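Local coordinates for KLLA0E08119p (PDB 3VA7), which probably catalyses the biotin- and ATP-dependent carboxylation of urea to urea-1-carboxylate, this piece holding the biotin carboxylase, carboxyltransferase and biotin carrier domains of a larger enzyme, at residues I250-R255 and V338-R343; V761-E766 and G787-L792. All coordinates share one frame; numbering follows the deposited sequence.

Contact 1: I250-R255 and V338-R343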
loop_
_atom_site.group_PDB
_atom_site.type_symbol
_atom_site.label_atom_id
_atom_site.label_comp_id
_atom_site.label_asym_id
_atom_site.label_seq_id
_atom_site.Cartn_x
_atom_site.Cartn_y
_atom_site.Cartn_z
ATOM N N ILE A 250 -0.633 27.436 -43.164
ATOM C CA ILE A 250 -0.723 28.585 -42.234
ATOM C C ILE A 250 0.160 28.383 -41.000
ATOM O O ILE A 250 0.270 27.251 -40.492
ATOM C CB ILE A 250 -2.185 28.889 -41.888
ATOM C CG1 ILE A 250 -2.298 29.983 -40.846
ATOM C CG2 ILE A 250 -2.899 27.622 -41.392
ATOM C CD1 ILE A 250 -3.677 30.636 -40.882
ATOM N N ALA A 251 0.879 29.431 -40.570
ATOM C CA ALA A 251 1.788 29.275 -39.424
ATOM C C ALA A 251 1.014 29.734 -38.200
ATOM O O ALA A 251 0.451 30.861 -38.156
ATOM C CB ALA A 251 3.055 30.025 -39.601
ATOM N N ILE A 252 0.918 28.842 -37.224
ATOM C CA ILE A 252 0.002 29.073 -36.127
ATOM C C ILE A 252 0.746 29.760 -34.981
ATOM O O ILE A 252 0.145 30.566 -34.273
ATOM C CB ILE A 252 -0.755 27.752 -35.767
ATOM C CG1 ILE A 252 -1.609 27.352 -36.991
ATOM C CG2 ILE A 252 -1.578 27.882 -34.502
ATOM C CD1 ILE A 252 -2.968 26.693 -36.709
ATOM N N GLY A 253 2.061 29.524 -34.886
ATOM C CA GLY A 253 2.911 30.143 -33.888
ATOM C C GLY A 253 4.225 29.384 -33.742
ATOM O O GLY A 253 4.464 28.363 -34.428
ATOM N N GLU A 254 5.099 29.873 -32.863
ATOM C CA GLU A 254 6.373 29.209 -32.630
ATOM C C GLU A 254 6.536 28.848 -31.169
ATOM O O GLU A 254 5.972 29.496 -30.265
ATOM C CB GLU A 254 7.567 30.076 -33.078
ATOM C CG GLU A 254 8.079 31.051 -32.031
ATOM C CD GLU A 254 7.114 32.198 -31.783
ATOM O OE1 GLU A 254 6.041 32.278 -32.453
ATOM O OE2 GLU A 254 7.440 33.044 -30.921
ATOM N N ARG A 255 7.326 27.814 -30.947
ATOM C CA ARG A 255 7.537 27.316 -29.621
ATOM C C ARG A 255 9.021 27.165 -29.519
ATOM O O ARG A 255 9.682 26.810 -30.492
ATOM C CB ARG A 255 6.860 25.953 -29.422
ATOM C CG ARG A 255 5.373 25.991 -29.655
ATOM C CD ARG A 255 4.690 24.642 -29.457
ATOM N NE ARG A 255 5.000 23.646 -30.476
ATOM C CZ ARG A 255 4.127 23.173 -31.365
ATOM N NH1 ARG A 255 2.847 23.588 -31.380
ATOM N NH2 ARG A 255 4.527 22.255 -32.246
ATOM N N VAL A 338 -6.391 19.417 -32.714
ATOM C CA VAL A 338 -7.108 18.178 -33.089
ATOM C C VAL A 338 -8.394 18.474 -33.851
ATOM O O VAL A 338 -8.698 17.797 -34.808
ATOM C CB VAL A 338 -7.340 17.210 -31.875
ATOM C CG1 VAL A 338 -8.367 16.067 -32.183
ATOM C CG2 VAL A 338 -6.013 16.636 -31.376
ATOM N N GLU A 339 -9.163 19.473 -33.437
ATOM C CA GLU A 339 -10.441 19.764 -34.131
ATOM C C GLU A 339 -10.124 20.133 -35.588
ATOM O O GLU A 339 -10.691 19.550 -36.517
ATOM C CB GLU A 339 -11.191 20.931 -33.485
ATOM C CG GLU A 339 -12.495 21.286 -34.239
ATOM C CD GLU A 339 -13.270 22.457 -33.642
ATOM O OE1 GLU A 339 -14.250 22.911 -34.281
ATOM O OE2 GLU A 339 -12.890 22.939 -32.564
ATOM N N TRP A 340 -9.212 21.103 -35.752
ATOM C CA TRP A 340 -8.683 21.490 -37.039
ATOM C C TRP A 340 -8.218 20.299 -37.866
ATOM O O TRP A 340 -8.663 20.121 -38.976
ATOM C CB TRP A 340 -7.564 22.476 -36.843
ATOM C CG TRP A 340 -8.029 23.862 -36.757
ATOM C CD1 TRP A 340 -8.983 24.383 -35.889
ATOM C CD2 TRP A 340 -7.602 24.953 -37.584
ATOM N NE1 TRP A 340 -9.177 25.738 -36.146
ATOM C CE2 TRP A 340 -8.331 26.115 -37.162
ATOM C CE3 TRP A 340 -6.677 25.070 -38.645
ATOM C CZ2 TRP A 340 -8.143 27.370 -37.765
ATOM C CZ3 TRP A 340 -6.471 26.300 -39.224
ATOM C CH2 TRP A 340 -7.206 27.437 -38.799
ATOM N N MET A 341 -7.348 19.473 -37.329
ATOM C CA MET A 341 -6.913 18.298 -38.042
ATOM C C MET A 341 -8.136 17.522 -38.549
ATOM O O MET A 341 -8.220 17.158 -39.731
ATOM C CB MET A 341 -6.081 17.395 -37.136
ATOM C CG MET A 341 -4.689 17.958 -36.716
ATOM S SD MET A 341 -3.783 16.826 -35.633
ATOM C CE MET A 341 -3.663 15.313 -36.556
ATOM N N LEU A 342 -9.101 17.278 -37.682
ATOM C CA LEU A 342 -10.213 16.456 -38.094
ATOM C C LEU A 342 -10.949 17.110 -39.279
ATOM O O LEU A 342 -11.291 16.433 -40.258
ATOM C CB LEU A 342 -11.157 16.186 -36.913
ATOM C CG LEU A 342 -10.591 15.226 -35.862
ATOM C CD1 LEU A 342 -11.368 15.299 -34.508
ATOM C CD2 LEU A 342 -10.544 13.808 -36.366
ATOM N N ARG A 343 -11.169 18.417 -39.185
ATOM C CA ARG A 343 -11.981 19.103 -40.131
ATOM C C ARG A 343 -11.240 19.137 -41.451
ATOM O O ARG A 343 -11.866 18.933 -42.511
ATOM C CB ARG A 343 -12.298 20.518 -39.674
ATOM C CG ARG A 343 -13.299 20.655 -38.500
ATOM C CD ARG A 343 -13.771 22.121 -38.388
ATOM N NE ARG A 343 -13.947 22.675 -39.746
ATOM C CZ ARG A 343 -14.256 23.945 -40.068
ATOM N NH1 ARG A 343 -14.460 24.886 -39.126
ATOM N NH2 ARG A 343 -14.349 24.275 -41.366
#
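Trp340, on helix 337-345, reaches over to Ile250 and Ile252 on strand 249-261, in a region that belongs by sequence to the ATP-binding part of biotin carboxylase. Earlier on the helix, Val338 faces helix 40-53, where a branched hydrocarbon suits a helix-helix interface, while Glu339 carries its carboxylate to Arg52 in a salt bridge. At Trp340 the helix turns its side chain to the sheet. Strand and helix backbones stay well apart, with 11.6 Å between the CA atoms of Ile252 and Trp340, and a long, broad indole suits that span. The six-membered end of the ring does the touching: Trp340 CZ3 lies 4.4 Å from Ile250 CG2 and 4.3 Å from Ile252 CD1, both methyls approaching the ring obliquely. Ile250 has CG1 anti to its backbone N (chi1 175°), which leaves the shorter CG2 branch to meet the indole, whereas Ile252 uses the end of its longer branch. Next, Met341 touches Ala299 on strand 299-307 of the same sheet, and Leu342 returns to helix 40-53. With carbon alone meeting carbon over a small buried area, the helix-to-strand contact rests on dispersion and exclusion of water, not on directional bonds.

Contact 2: V761-E766 and G787-L792. With NA (sodium ion), chain K.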
loop_
_atom_site.group_PDB
_atom_site.type_symbol
_atom_site.label_atom_id
_atom_site.label_comp_id
_atom_site.label_asym_id
_atom_site.label_seq_id
_atom_site.Cartn_x
_atom_site.Cartn_y
_atom_site.Cartn_z
ATOM N N VAL A 761 -1.897 -8.267 29.610
ATOM C CA VAL A 761 -1.514 -7.292 28.601
ATOM C C VAL A 761 -0.334 -6.424 29.076
ATOM O O VAL A 761 -0.409 -5.730 30.110
ATOM C CB VAL A 761 -2.680 -6.324 28.256
ATOM C CG1 VAL A 761 -2.231 -5.351 27.171
ATOM C CG2 VAL A 761 -4.010 -7.103 27.875
ATOM N N VAL A 762 0.747 -6.455 28.297
ATOM C CA VAL A 762 1.909 -5.680 28.535
ATOM C C VAL A 762 1.466 -4.225 28.692
ATOM O O VAL A 762 0.561 -3.738 27.922
ATOM C CB VAL A 762 2.893 -5.846 27.359
ATOM C CG1 VAL A 762 4.068 -4.890 27.517
ATOM C CG2 VAL A 762 3.355 -7.311 27.245
ATOM N N ALA A 763 2.069 -3.514 29.669
ATOM C CA ALA A 763 1.583 -2.172 29.953
ATOM C C ALA A 763 2.019 -1.280 28.840
ATOM O O ALA A 763 3.060 -1.470 28.303
ATOM C CB ALA A 763 2.060 -1.648 31.302
ATOM N N GLU A 764 1.211 -0.309 28.482
ATOM C CA GLU A 764 1.551 0.529 27.364
ATOM C C GLU A 764 3.048 0.820 27.341
ATOM O O GLU A 764 3.707 0.661 26.300
ATOM C CB GLU A 764 0.784 1.836 27.462
ATOM C CG GLU A 764 0.999 2.776 26.288
ATOM C CD GLU A 764 0.063 3.964 26.343
ATOM O OE1 GLU A 764 0.270 4.900 25.555
ATOM O OE2 GLU A 764 -0.871 3.969 27.207
ATOM N N ALA A 765 3.554 1.228 28.508
ATOM C CA ALA A 765 4.861 1.841 28.677
ATOM C C ALA A 765 5.904 0.764 28.802
ATOM O O ALA A 765 7.107 1.072 28.826
ATOM C CB ALA A 765 4.865 2.684 29.950
ATOM N N GLU A 766 5.445 -0.476 28.942
ATOM C CA GLU A 766 6.331 -1.629 28.889
ATOM C C GLU A 766 6.508 -2.257 27.481
ATOM O O GLU A 766 7.448 -3.031 27.256
ATOM C CB GLU A 766 5.927 -2.682 29.921
ATOM C CG GLU A 766 6.030 -2.151 31.315
ATOM C CD GLU A 766 7.401 -2.396 31.884
ATOM O OE1 GLU A 766 7.714 -3.589 32.073
ATOM O OE2 GLU A 766 8.152 -1.432 32.115
ATOM N N GLY A 787 -2.471 1.676 38.372
ATOM C CA GLY A 787 -1.850 2.958 38.735
ATOM C C GLY A 787 -0.352 2.970 38.439
ATOM O O GLY A 787 0.223 3.929 37.871
ATOM N N VAL A 788 0.310 1.895 38.828
ATOM C CA VAL A 788 1.740 1.802 38.532
ATOM C C VAL A 788 1.967 1.922 37.015
ATOM O O VAL A 788 2.873 2.596 36.572
ATOM C CB VAL A 788 2.353 0.517 39.127
ATOM C CG1 VAL A 788 3.733 0.278 38.581
ATOM C CG2 VAL A 788 2.399 0.663 40.618
ATOM N N ALA A 789 1.097 1.296 36.250
ATOM C CA ALA A 789 1.187 1.293 34.825
ATOM C C ALA A 789 1.063 2.713 34.256
ATOM O O ALA A 789 1.768 3.069 33.320
ATOM C CB ALA A 789 0.118 0.384 34.287
ATOM N N ARG A 790 0.224 3.547 34.866
ATOM C CA ARG A 790 0.068 4.973 34.446
ATOM C C ARG A 790 1.284 5.791 34.789
ATOM O O ARG A 790 1.684 6.688 34.029
ATOM C CB ARG A 790 -1.190 5.593 35.053
ATOM C CG ARG A 790 -2.460 4.800 34.669
ATOM C CD ARG A 790 -2.698 5.000 33.198
ATOM N NE ARG A 790 -2.737 6.449 33.025
ATOM C CZ ARG A 790 -2.568 7.104 31.889
ATOM N NH1 ARG A 790 -2.328 6.432 30.749
ATOM N NH2 ARG A 790 -2.625 8.441 31.921
ATOM N N GLN A 791 1.892 5.449 35.927
ATOM C CA GLN A 791 3.066 6.178 36.450
ATOM C C GLN A 791 4.212 6.066 35.459
ATOM O O GLN A 791 4.803 7.097 35.083
ATOM C CB GLN A 791 3.503 5.643 37.836
ATOM C CG GLN A 791 2.820 6.287 39.047
ATOM C CD GLN A 791 2.991 5.467 40.340
ATOM O OE1 GLN A 791 2.004 5.080 40.963
ATOM N NE2 GLN A 791 4.240 5.177 40.722
ATOM N N LEU A 792 4.512 4.827 35.042
ATOM C CA LEU A 792 5.577 4.594 34.083
ATOM C C LEU A 792 5.288 5.426 32.827
ATOM O O LEU A 792 6.131 6.176 32.332
ATOM C CB LEU A 792 5.656 3.113 33.757
ATOM C CG LEU A 792 6.103 2.160 34.867
ATOM C CD1 LEU A 792 5.717 0.701 34.617
ATOM C CD2 LEU A 792 7.600 2.250 35.052
HETATM NA NA NA K . -1.671 4.547 29.741
HETATM O O HOH W 1 1.707 1.663 30.784
HETATM O O HOH W 2 -2.102 6.561 27.646
#
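Ala765 lays its methyl against the base of Leu792, CB to CB 3.9 Å, where a turn after strand 756-762 of the carboxyltransferase domain meets helix 786-802. The turn is a type I beta turn across Ala763-Glu766, closed by the bond from Glu766 N to Ala763 O. One helical turn before Leu792, the methyls of Ala763 and Ala789 meet at 4.1 Å between their CB atoms. Alanine suits these places because its single methyl lets the backbones come close, the CA atoms of Ala763 and Ala789 lying 6.0 Å apart. Beyond the two alanines the longer Leu792 brings its CD1 near the carboxylate of Glu766, whose OE1 is held by Gly666 N and Lys769. A water bridges the two backbones: it accepts from Ala765 N at 3.0 Å and donates to Ala789 O at 2.9 Å.

Glu764 runs out in an extended chain, CG anti to the backbone N (chi1 -177°), and its carboxylate oxygen OE2 binds the sodium ion at 2.7 Å. An acidic residue suits a cation site, and Asp845 supplies a second carboxylate. Arg790 starts away from the turn, but bends at chi2 and chi3 bring its guanidinium back to border the same ion, though the very short approach modelled for its NH1 is doubtful as a metal bond. A second water lies 2.9 Å from the sodium ion and, at the guanidinium edge and in its plane, accepts from Arg790 NH1 at 3.1 Å.

In the fold
The centre of the chain lies between the two contacts, whose own centres are 73 Å apart and whose nearest atoms are about 58 Å apart. Both segments of contact 1, in the biotin carboxylation region, precede those of contact 2 in the carboxyltransferase part. They share no sheet. Contact 1 joins helix 337-345 to a large antiparallel sheet, and contact 2 joins helix 786-802 to the turn leaving a mixed, curled sheet. The touching residues of both are buried, and at contact 2 the sodium site also takes in Asp845, from the sequence range of carboxyltransferase subdomains C and D. The separation fits this enzyme family, in which carrier-borne biotin is carboxylated at one site and gives up the carboxyl group at another.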